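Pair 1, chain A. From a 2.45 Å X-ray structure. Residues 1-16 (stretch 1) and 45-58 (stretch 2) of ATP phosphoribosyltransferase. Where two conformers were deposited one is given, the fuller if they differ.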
# COMPACT_ATOMS: atom_id res chain seq x y z
N ALA A 1 -2.23 43.80 10.68
CA ALA A 1 -3.68 44.04 10.94
C ALA A 1 -4.26 43.03 11.94
O ALA A 1 -4.67 43.42 13.05
CB ALA A 1 -4.48 44.02 9.62
N VAL A 2 -4.30 41.76 11.53
CA VAL A 2 -4.96 40.68 12.28
C VAL A 2 -4.09 39.40 12.22
O VAL A 2 -3.53 39.09 11.17
CB VAL A 2 -6.38 40.37 11.71
CG1 VAL A 2 -7.20 39.54 12.68
CG2 VAL A 2 -7.14 41.66 11.35
N PRO A 3 -3.97 38.67 13.35
CA PRO A 3 -3.00 37.58 13.41
C PRO A 3 -3.53 36.21 12.99
O PRO A 3 -4.64 35.81 13.35
CB PRO A 3 -2.59 37.54 14.89
CG PRO A 3 -3.69 38.30 15.64
CD PRO A 3 -4.68 38.81 14.64
N LYS A 4 -2.69 35.49 12.23
CA LYS A 4 -2.94 34.11 11.86
C LYS A 4 -2.17 33.17 12.78
O LYS A 4 -1.07 33.50 13.23
CB LYS A 4 -2.51 33.86 10.41
CG LYS A 4 -3.43 34.44 9.36
CD LYS A 4 -3.12 33.88 7.98
N ILE A 5 -2.74 32.00 13.05
CA ILE A 5 -1.99 30.95 13.73
C ILE A 5 -1.87 29.67 12.92
O ILE A 5 -2.73 29.34 12.10
CB ILE A 5 -2.52 30.65 15.17
CG1 ILE A 5 -4.00 30.27 15.16
CG2 ILE A 5 -2.17 31.81 16.13
CD1 ILE A 5 -4.51 29.64 16.45
N ARG A 6 -0.77 28.98 13.15
CA ARG A 6 -0.49 27.71 12.51
C ARG A 6 -0.40 26.66 13.60
O ARG A 6 0.37 26.80 14.55
CB ARG A 6 0.81 27.81 11.71
CG ARG A 6 1.20 26.54 10.96
CD ARG A 6 2.62 26.61 10.41
NE ARG A 6 2.65 27.47 9.23
CZ ARG A 6 3.72 28.11 8.78
NH1 ARG A 6 3.62 28.87 7.70
NH2 ARG A 6 4.89 28.01 9.41
N ILE A 7 -1.23 25.63 13.48
CA ILE A 7 -1.19 24.49 14.40
C ILE A 7 -0.61 23.23 13.73
O ILE A 7 -1.05 22.81 12.64
CB ILE A 7 -2.56 24.20 15.07
CG1 ILE A 7 -2.50 22.92 15.92
CG2 ILE A 7 -3.68 24.12 14.06
CD1 ILE A 7 -3.35 23.01 17.20
N ALA A 8 0.37 22.64 14.41
CA ALA A 8 1.04 21.45 13.96
C ALA A 8 0.24 20.22 14.38
O ALA A 8 -0.02 20.00 15.56
CB ALA A 8 2.46 21.39 14.52
N VAL A 9 -0.16 19.43 13.40
CA VAL A 9 -1.01 18.27 13.65
C VAL A 9 -0.32 17.05 13.06
O VAL A 9 0.19 17.12 11.94
CB VAL A 9 -2.43 18.48 13.04
CG1 VAL A 9 -3.27 17.20 13.06
CG2 VAL A 9 -3.15 19.62 13.77
N PRO A 10 -0.25 15.95 13.82
CA PRO A 10 0.40 14.74 13.31
C PRO A 10 -0.20 14.27 12.00
O PRO A 10 -1.42 14.35 11.81
CB PRO A 10 0.19 13.73 14.44
CG PRO A 10 0.11 14.59 15.66
CD PRO A 10 -0.70 15.76 15.21
N SER A 11 0.68 13.80 11.11
CA SER A 11 0.31 13.40 9.75
C SER A 11 0.03 11.91 9.64
O SER A 11 -0.80 11.49 8.83
CB SER A 11 1.42 13.78 8.77
OG SER A 11 2.69 13.54 9.34
N LYS A 12 0.73 11.11 10.44
CA LYS A 12 0.51 9.67 10.47
C LYS A 12 0.47 9.17 11.91
O LYS A 12 0.79 9.91 12.84
CB LYS A 12 1.56 8.91 9.62
CG LYS A 12 3.00 9.41 9.76
CD LYS A 12 3.80 9.24 8.46
CE LYS A 12 4.43 7.86 8.33
NZ LYS A 12 5.14 7.70 7.04
N GLY A 13 0.07 7.91 12.10
CA GLY A 13 0.01 7.31 13.42
C GLY A 13 -1.29 7.55 14.16
O GLY A 13 -2.23 8.18 13.63
N ARG A 14 -1.34 7.05 15.40
CA ARG A 14 -2.56 6.99 16.19
C ARG A 14 -3.13 8.35 16.58
O ARG A 14 -4.35 8.51 16.69
CB ARG A 14 -2.37 6.10 17.43
CG ARG A 14 -1.35 6.60 18.44
CD ARG A 14 -0.87 5.47 19.34
NE ARG A 14 -1.84 5.16 20.39
CZ ARG A 14 -1.82 5.70 21.61
NH1 ARG A 14 -0.87 6.58 21.93
NH2 ARG A 14 -2.74 5.35 22.50
N ILE A 15 -2.25 9.32 16.80
CA ILE A 15 -2.63 10.66 17.22
C ILE A 15 -3.35 11.44 16.11
O ILE A 15 -4.17 12.33 16.40
CB ILE A 15 -1.38 11.47 17.67
CG1 ILE A 15 -0.64 10.77 18.81
CG2 ILE A 15 -1.77 12.90 18.07
CD1 ILE A 15 0.71 11.43 19.16
N SER A 16 -3.06 11.11 14.85
CA SER A 16 -3.43 11.96 13.71
C SER A 16 -4.94 12.19 13.54
O SER A 16 -5.40 13.32 13.71
CB SER A 16 -2.81 11.43 12.42
OG SER A 16 -2.93 12.40 11.40
N PRO A 45 -10.87 31.45 9.39
CA PRO A 45 -9.97 32.16 8.47
C PRO A 45 -8.59 32.52 9.04
O PRO A 45 -7.69 32.87 8.28
CB PRO A 45 -10.76 33.44 8.13
CG PRO A 45 -12.18 33.09 8.41
CD PRO A 45 -12.12 32.20 9.62
N GLN A 46 -8.42 32.43 10.36
CA GLN A 46 -7.16 32.78 10.99
C GLN A 46 -6.37 31.54 11.45
O GLN A 46 -5.30 31.67 12.06
CB GLN A 46 -7.39 33.70 12.19
CG GLN A 46 -8.09 35.03 11.91
CD GLN A 46 -8.38 35.78 13.21
OE1 GLN A 46 -9.52 35.86 13.66
NE2 GLN A 46 -7.32 36.28 13.84
N ILE A 47 -6.91 30.35 11.20
CA ILE A 47 -6.23 29.15 11.63
C ILE A 47 -5.85 28.26 10.45
O ILE A 47 -6.71 27.85 9.68
CB ILE A 47 -7.07 28.34 12.68
CG1 ILE A 47 -7.35 29.21 13.92
CG2 ILE A 47 -6.35 27.05 13.07
CD1 ILE A 47 -8.47 28.70 14.79
N GLU A 48 -4.56 27.98 10.33
CA GLU A 48 -4.10 26.98 9.37
C GLU A 48 -3.47 25.77 10.08
O GLU A 48 -3.08 25.84 11.26
CB GLU A 48 -3.17 27.59 8.33
CG GLU A 48 -1.70 27.48 8.68
CD GLU A 48 -0.82 28.42 7.88
OE1 GLU A 48 0.32 28.66 8.34
OE2 GLU A 48 -1.25 28.91 6.81
N VAL A 49 -3.38 24.67 9.35
CA VAL A 49 -2.84 23.43 9.88
C VAL A 49 -1.59 23.07 9.10
O VAL A 49 -1.60 23.09 7.86
CB VAL A 49 -3.89 22.29 9.84
CG1 VAL A 49 -3.24 20.92 10.04
CG2 VAL A 49 -4.97 22.53 10.89
N MET A 50 -0.52 22.78 9.84
CA MET A 50 0.67 22.19 9.26
C MET A 50 0.78 20.71 9.63
O MET A 50 0.85 20.36 10.81
CB MET A 50 1.94 22.92 9.70
CG MET A 50 3.19 22.35 9.03
SD MET A 50 4.75 23.18 9.39
CE MET A 50 4.86 22.91 11.16
N PHE A 51 0.79 19.86 8.61
CA PHE A 51 1.01 18.44 8.82
C PHE A 51 2.48 18.11 9.07
O PHE A 51 3.33 18.26 8.20
CB PHE A 51 0.45 17.63 7.65
CG PHE A 51 -1.04 17.69 7.55
CD1 PHE A 51 -1.65 18.19 6.41
CD2 PHE A 51 -1.84 17.26 8.62
CE1 PHE A 51 -3.04 18.25 6.32
CE2 PHE A 51 -3.22 17.33 8.55
CZ PHE A 51 -3.83 17.82 7.39
N SER A 52 2.76 17.66 10.28
CA SER A 52 4.10 17.40 10.74
C SER A 52 4.12 16.02 11.36
O SER A 52 3.10 15.59 11.90
CB SER A 52 4.47 18.43 11.80
OG SER A 52 4.43 19.75 11.27
N ARG A 53 5.25 15.33 11.29
CA ARG A 53 5.43 14.10 12.05
C ARG A 53 5.46 14.38 13.54
O ARG A 53 6.02 15.38 14.00
CB ARG A 53 6.69 13.35 11.60
CG ARG A 53 6.42 12.41 10.41
CD ARG A 53 7.67 11.72 9.93
NE ARG A 53 7.44 10.95 8.71
CZ ARG A 53 8.39 10.35 8.00
NH1 ARG A 53 8.07 9.68 6.90
NH2 ARG A 53 9.66 10.40 8.39
N ALA A 54 4.83 13.48 14.30
CA ALA A 54 4.57 13.68 15.73
C ALA A 54 5.81 13.96 16.59
O ALA A 54 5.72 14.71 17.55
CB ALA A 54 3.78 12.50 16.30
N ALA A 55 6.94 13.36 16.24
CA ALA A 55 8.15 13.53 17.03
C ALA A 55 8.82 14.89 16.77
O ALA A 55 9.66 15.32 17.56
CB ALA A 55 9.13 12.39 16.80
N ASP A 56 8.43 15.54 15.68
CA ASP A 56 9.00 16.83 15.29
C ASP A 56 8.17 18.00 15.82
O ASP A 56 8.65 19.13 15.87
CB ASP A 56 9.07 16.93 13.76
CG ASP A 56 10.14 16.04 13.17
OD1 ASP A 56 9.94 15.58 12.03
OD2 ASP A 56 11.19 15.82 13.80
N ILE A 57 6.93 17.73 16.21
CA ILE A 57 6.04 18.79 16.70
C ILE A 57 6.55 19.55 17.95
O ILE A 57 6.43 20.77 18.01
CB ILE A 57 4.60 18.27 16.87
CG1 ILE A 57 4.05 17.83 15.50
CG2 ILE A 57 3.73 19.34 17.51
CD1 ILE A 57 2.59 17.37 15.48
N PRO A 58 7.11 18.86 18.95
CA PRO A 58 7.66 19.65 20.05
C PRO A 58 8.64 20.75 19.59
O PRO A 58 8.47 21.91 19.96
CB PRO A 58 8.36 18.59 20.91
CG PRO A 58 7.57 17.38 20.68
CD PRO A 58 7.22 17.41 19.22
O HOH W 1 3.21 11.35 12.92

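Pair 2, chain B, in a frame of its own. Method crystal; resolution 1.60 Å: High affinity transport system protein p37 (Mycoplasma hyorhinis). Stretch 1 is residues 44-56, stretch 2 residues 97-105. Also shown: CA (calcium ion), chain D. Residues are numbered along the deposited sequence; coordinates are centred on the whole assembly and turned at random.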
# COMPACT_ATOMS: atom_id res chain seq x y z
N LYS B 44 -30.22 3.31 6.28
CA LYS B 44 -30.28 2.32 7.34
C LYS B 44 -29.55 1.03 7.02
O LYS B 44 -29.47 0.12 7.85
CB LYS B 44 -31.75 2.00 7.69
CG LYS B 44 -32.45 1.27 6.54
CD LYS B 44 -33.95 1.18 6.74
CE LYS B 44 -34.59 0.36 5.63
NZ LYS B 44 -35.95 0.89 5.28
N SER B 45 -28.97 0.93 5.84
CA SER B 45 -28.19 -0.21 5.40
C SER B 45 -26.87 0.32 4.84
O SER B 45 -26.89 1.09 3.87
CB SER B 45 -28.93 -1.03 4.35
OG SER B 45 -28.09 -2.00 3.73
N ILE B 46 -25.74 -0.05 5.43
CA ILE B 46 -24.46 0.41 4.90
C ILE B 46 -23.71 -0.83 4.40
O ILE B 46 -23.58 -1.78 5.15
CB ILE B 46 -23.70 1.20 5.97
CG1 ILE B 46 -24.34 2.55 6.31
CG2 ILE B 46 -22.24 1.37 5.59
CD1 ILE B 46 -24.09 3.59 5.22
N THR B 47 -23.28 -0.76 3.15
CA THR B 47 -22.52 -1.82 2.52
C THR B 47 -21.10 -1.35 2.18
O THR B 47 -20.97 -0.38 1.43
CB THR B 47 -23.23 -2.30 1.24
OG1 THR B 47 -24.52 -2.81 1.57
CG2 THR B 47 -22.45 -3.43 0.58
N PHE B 48 -20.09 -2.01 2.72
CA PHE B 48 -18.69 -1.80 2.38
C PHE B 48 -18.24 -2.68 1.22
O PHE B 48 -18.49 -3.89 1.18
CB PHE B 48 -17.83 -2.10 3.61
CG PHE B 48 -18.08 -1.25 4.84
CD1 PHE B 48 -18.63 0.02 4.78
CD2 PHE B 48 -17.75 -1.75 6.09
CE1 PHE B 48 -18.83 0.75 5.94
CE2 PHE B 48 -17.93 -1.02 7.25
CZ PHE B 48 -18.46 0.25 7.17
N GLY B 49 -17.53 -2.13 0.25
CA GLY B 49 -16.93 -2.91 -0.81
C GLY B 49 -15.64 -3.50 -0.25
O GLY B 49 -14.90 -2.77 0.41
N VAL B 50 -15.44 -4.78 -0.51
CA VAL B 50 -14.19 -5.45 -0.15
C VAL B 50 -13.75 -6.33 -1.33
O VAL B 50 -14.57 -6.77 -2.11
CB VAL B 50 -14.24 -6.32 1.11
CG1 VAL B 50 -14.70 -5.51 2.32
CG2 VAL B 50 -15.12 -7.54 0.88
N SER B 51 -12.44 -6.55 -1.37
CA SER B 51 -11.90 -7.31 -2.49
C SER B 51 -12.54 -8.71 -2.60
O SER B 51 -12.58 -9.43 -1.61
CB SER B 51 -10.39 -7.49 -2.40
OG SER B 51 -10.00 -8.40 -3.43
N GLU B 52 -12.97 -9.03 -3.80
CA GLU B 52 -13.59 -10.26 -4.23
C GLU B 52 -12.65 -11.43 -3.98
O GLU B 52 -13.02 -12.41 -3.34
CB GLU B 52 -13.94 -10.15 -5.70
CG GLU B 52 -14.84 -11.25 -6.26
CD GLU B 52 -15.37 -10.85 -7.63
OE1 GLU B 52 -14.73 -11.24 -8.63
OE2 GLU B 52 -16.40 -10.15 -7.69
N ALA B 53 -11.44 -11.30 -4.49
CA ALA B 53 -10.39 -12.29 -4.25
C ALA B 53 -10.20 -12.55 -2.77
O ALA B 53 -10.02 -13.68 -2.31
CB ALA B 53 -9.07 -11.79 -4.82
N TRP B 54 -10.22 -11.49 -1.97
CA TRP B 54 -9.97 -11.68 -0.54
C TRP B 54 -11.08 -12.46 0.15
O TRP B 54 -10.82 -13.35 0.96
CB TRP B 54 -9.79 -10.33 0.16
CG TRP B 54 -9.46 -10.46 1.61
CD1 TRP B 54 -8.23 -10.65 2.17
CD2 TRP B 54 -10.38 -10.40 2.70
NE1 TRP B 54 -8.32 -10.72 3.54
CE2 TRP B 54 -9.64 -10.56 3.89
CE3 TRP B 54 -11.77 -10.22 2.76
CZ2 TRP B 54 -10.25 -10.55 5.14
CZ3 TRP B 54 -12.37 -10.21 4.01
CH2 TRP B 54 -11.60 -10.38 5.16
N LEU B 55 -12.30 -12.09 -0.20
CA LEU B 55 -13.52 -12.58 0.43
C LEU B 55 -13.71 -14.06 0.14
O LEU B 55 -14.05 -14.87 1.00
CB LEU B 55 -14.70 -11.76 -0.08
CG LEU B 55 -15.99 -11.62 0.70
CD1 LEU B 55 -15.78 -11.03 2.10
CD2 LEU B 55 -16.95 -10.73 -0.10
N ASN B 56 -13.47 -14.41 -1.13
CA ASN B 56 -13.67 -15.79 -1.57
C ASN B 56 -12.38 -16.59 -1.47
O ASN B 56 -12.32 -17.70 -2.00
CB ASN B 56 -14.24 -15.79 -2.99
CG ASN B 56 -15.55 -15.04 -3.10
OD1 ASN B 56 -16.32 -14.87 -2.14
ND2 ASN B 56 -15.86 -14.55 -4.30
N ASP B 97 -27.72 -1.39 9.73
CA ASP B 97 -27.13 -2.69 9.46
C ASP B 97 -25.90 -2.55 8.57
O ASP B 97 -25.87 -1.68 7.69
CB ASP B 97 -28.10 -3.62 8.73
CG ASP B 97 -27.54 -5.02 8.56
OD1 ASP B 97 -26.89 -5.48 9.53
OD2 ASP B 97 -27.72 -5.63 7.50
N PHE B 98 -24.88 -3.37 8.78
CA PHE B 98 -23.67 -3.30 7.97
C PHE B 98 -23.38 -4.62 7.25
O PHE B 98 -23.48 -5.68 7.87
CB PHE B 98 -22.47 -2.93 8.84
CG PHE B 98 -22.56 -1.49 9.35
CD1 PHE B 98 -23.28 -1.20 10.50
CD2 PHE B 98 -21.92 -0.46 8.66
CE1 PHE B 98 -23.37 0.10 10.97
CE2 PHE B 98 -21.99 0.82 9.13
CZ PHE B 98 -22.69 1.11 10.29
N LYS B 99 -23.04 -4.47 5.97
CA LYS B 99 -22.87 -5.58 5.05
C LYS B 99 -21.58 -5.34 4.26
O LYS B 99 -21.08 -4.23 4.32
CB LYS B 99 -24.05 -5.75 4.10
CG LYS B 99 -25.40 -5.88 4.80
CD LYS B 99 -26.47 -6.15 3.74
CE LYS B 99 -27.62 -5.17 3.83
NZ LYS B 99 -28.45 -5.21 2.58
N VAL B 100 -21.10 -6.35 3.55
CA VAL B 100 -20.04 -6.21 2.56
C VAL B 100 -20.56 -6.78 1.24
O VAL B 100 -21.49 -7.59 1.18
CB VAL B 100 -18.69 -6.87 2.90
CG1 VAL B 100 -18.07 -6.25 4.13
CG2 VAL B 100 -18.85 -8.37 3.11
N THR B 101 -19.90 -6.30 0.19
CA THR B 101 -20.15 -6.78 -1.16
C THR B 101 -18.79 -6.98 -1.83
O THR B 101 -17.88 -6.16 -1.58
CB THR B 101 -21.11 -5.83 -1.89
OG1 THR B 101 -21.62 -6.46 -3.07
CG2 THR B 101 -20.41 -4.56 -2.35
N PRO B 102 -18.56 -8.05 -2.59
CA PRO B 102 -17.27 -8.23 -3.27
C PRO B 102 -17.08 -7.22 -4.39
O PRO B 102 -18.01 -6.96 -5.15
CB PRO B 102 -17.36 -9.63 -3.89
CG PRO B 102 -18.82 -9.88 -4.05
CD PRO B 102 -19.45 -9.20 -2.86
N ILE B 103 -15.87 -6.69 -4.49
CA ILE B 103 -15.51 -5.78 -5.56
C ILE B 103 -14.26 -6.27 -6.30
O ILE B 103 -13.24 -6.61 -5.69
CB ILE B 103 -15.25 -4.35 -5.03
CG1 ILE B 103 -16.43 -3.78 -4.24
CG2 ILE B 103 -14.86 -3.44 -6.18
CD1 ILE B 103 -17.68 -3.63 -5.09
N GLN B 104 -14.40 -6.29 -7.62
CA GLN B 104 -13.38 -6.92 -8.48
C GLN B 104 -12.04 -6.20 -8.39
O GLN B 104 -10.99 -6.83 -8.27
CB GLN B 104 -13.94 -6.99 -9.90
CG GLN B 104 -15.33 -7.59 -10.01
CD GLN B 104 -16.52 -6.67 -9.87
OE1 GLN B 104 -17.14 -6.55 -8.81
NE2 GLN B 104 -16.89 -5.98 -10.95
N ASP B 105 -12.05 -4.87 -8.44
CA ASP B 105 -10.81 -4.10 -8.36
C ASP B 105 -11.12 -2.64 -8.09
O ASP B 105 -12.29 -2.23 -8.01
CB ASP B 105 -9.96 -4.21 -9.63
CG ASP B 105 -10.62 -3.75 -10.90
OD1 ASP B 105 -10.40 -4.41 -11.94
OD2 ASP B 105 -11.36 -2.75 -10.92
CA CA D . -26.67 1.39 1.52
O HOH W 2 -26.64 -1.21 1.80
O HOH W 3 -10.66 -8.99 -6.23
O HOH W 4 -29.12 0.80 1.36

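Both pairs are two neighbouring parallel strands. In pair 1, strand 5-10 runs beside strand 47-52, with 33° between their directions. In pair 2, strand 45-51 runs beside strand 97-103, at 31°. The central backbones superpose with an RMSD of 0.5 Å. Ile A7, Ala A8 and Val A9 fall on Phe B48, Gly B49 and Val B50 within 0.1 Å.

Over the strands the ladder matches rung for rung. Ile A7 N donates to Glu A48 O at 2.9 Å, and Met A50 N donates to Ile A7 O at 2.8 Å. At the matching positions Phe B48 N donates to Lys B99 O at 2.9 Å, and Thr B101 N donates to Phe B48 O at 3.0 Å. At its N-terminal end it differs: Asp B97 N donates to Lys B44 O at 3.0 Å, whereas in pair 1 the side-chain Gln A46 NE2 donates to Pro A3 O at 2.8 Å. The C-terminal rung differs in quality. Glu B52 N reaches Ile B103 O at 3.1 Å with good geometry. Ser A11 N to Ser A52 O, also 3.1 Å, is weak because its angle is only 125°.

One face of the sheet is apolar in both. Pair 1 lines most of it with branched aliphatics, with Phe A51 at the position of Pro B102: Ile A7 CG2 lies 3.8 Å from Val A49 CG2, and Val A9 CG2 lies 4.0 Å from Val A49 CG1. Val A9 and Val B50 coincide, as do Val A49 and Val B100, and Val B50 CG1 lies 3.9 Å from Val B100 CG1. Pair 2 puts aromatic rings at the Ile A7 and Ile A47 positions. Phe B48 CZ meets Phe B98 CD2 at 3.8 Å, with the ring planes at 50°.

The other face differs more. Arg A6 and Glu A48 form a salt bridge across the strands, Arg A6 NE to Glu A48 OE1 at 2.8 Å. Their counterparts, Thr B47 and Lys B99, form none; Thr B47 CG2 instead packs 3.7 Å from Thr B101 CB. Ala A8 has room for its methyl, which lies 3.8 Å from Ile A57 CG2 (measured from Ala A8 CB). Gly B49 has no such room: Ile B103 CG1 comes to 3.6 Å from Gly B49 CA, and an ideal CB would clash with it. At the position of Ile B103, pair 1 has the smaller Ser A52.

Beyond the strands the solutions separate. Ile A57 covers Pro A10, CD1 to CD at 3.7 Å. In pair 2 a helix starts after Ser B51, and Leu B55 CD2 packs 4.0 Å from Pro B102 CB. Pair 2 also binds calcium near its N-terminal end: Ser B45 O lies 2.4 Å from the ion CA.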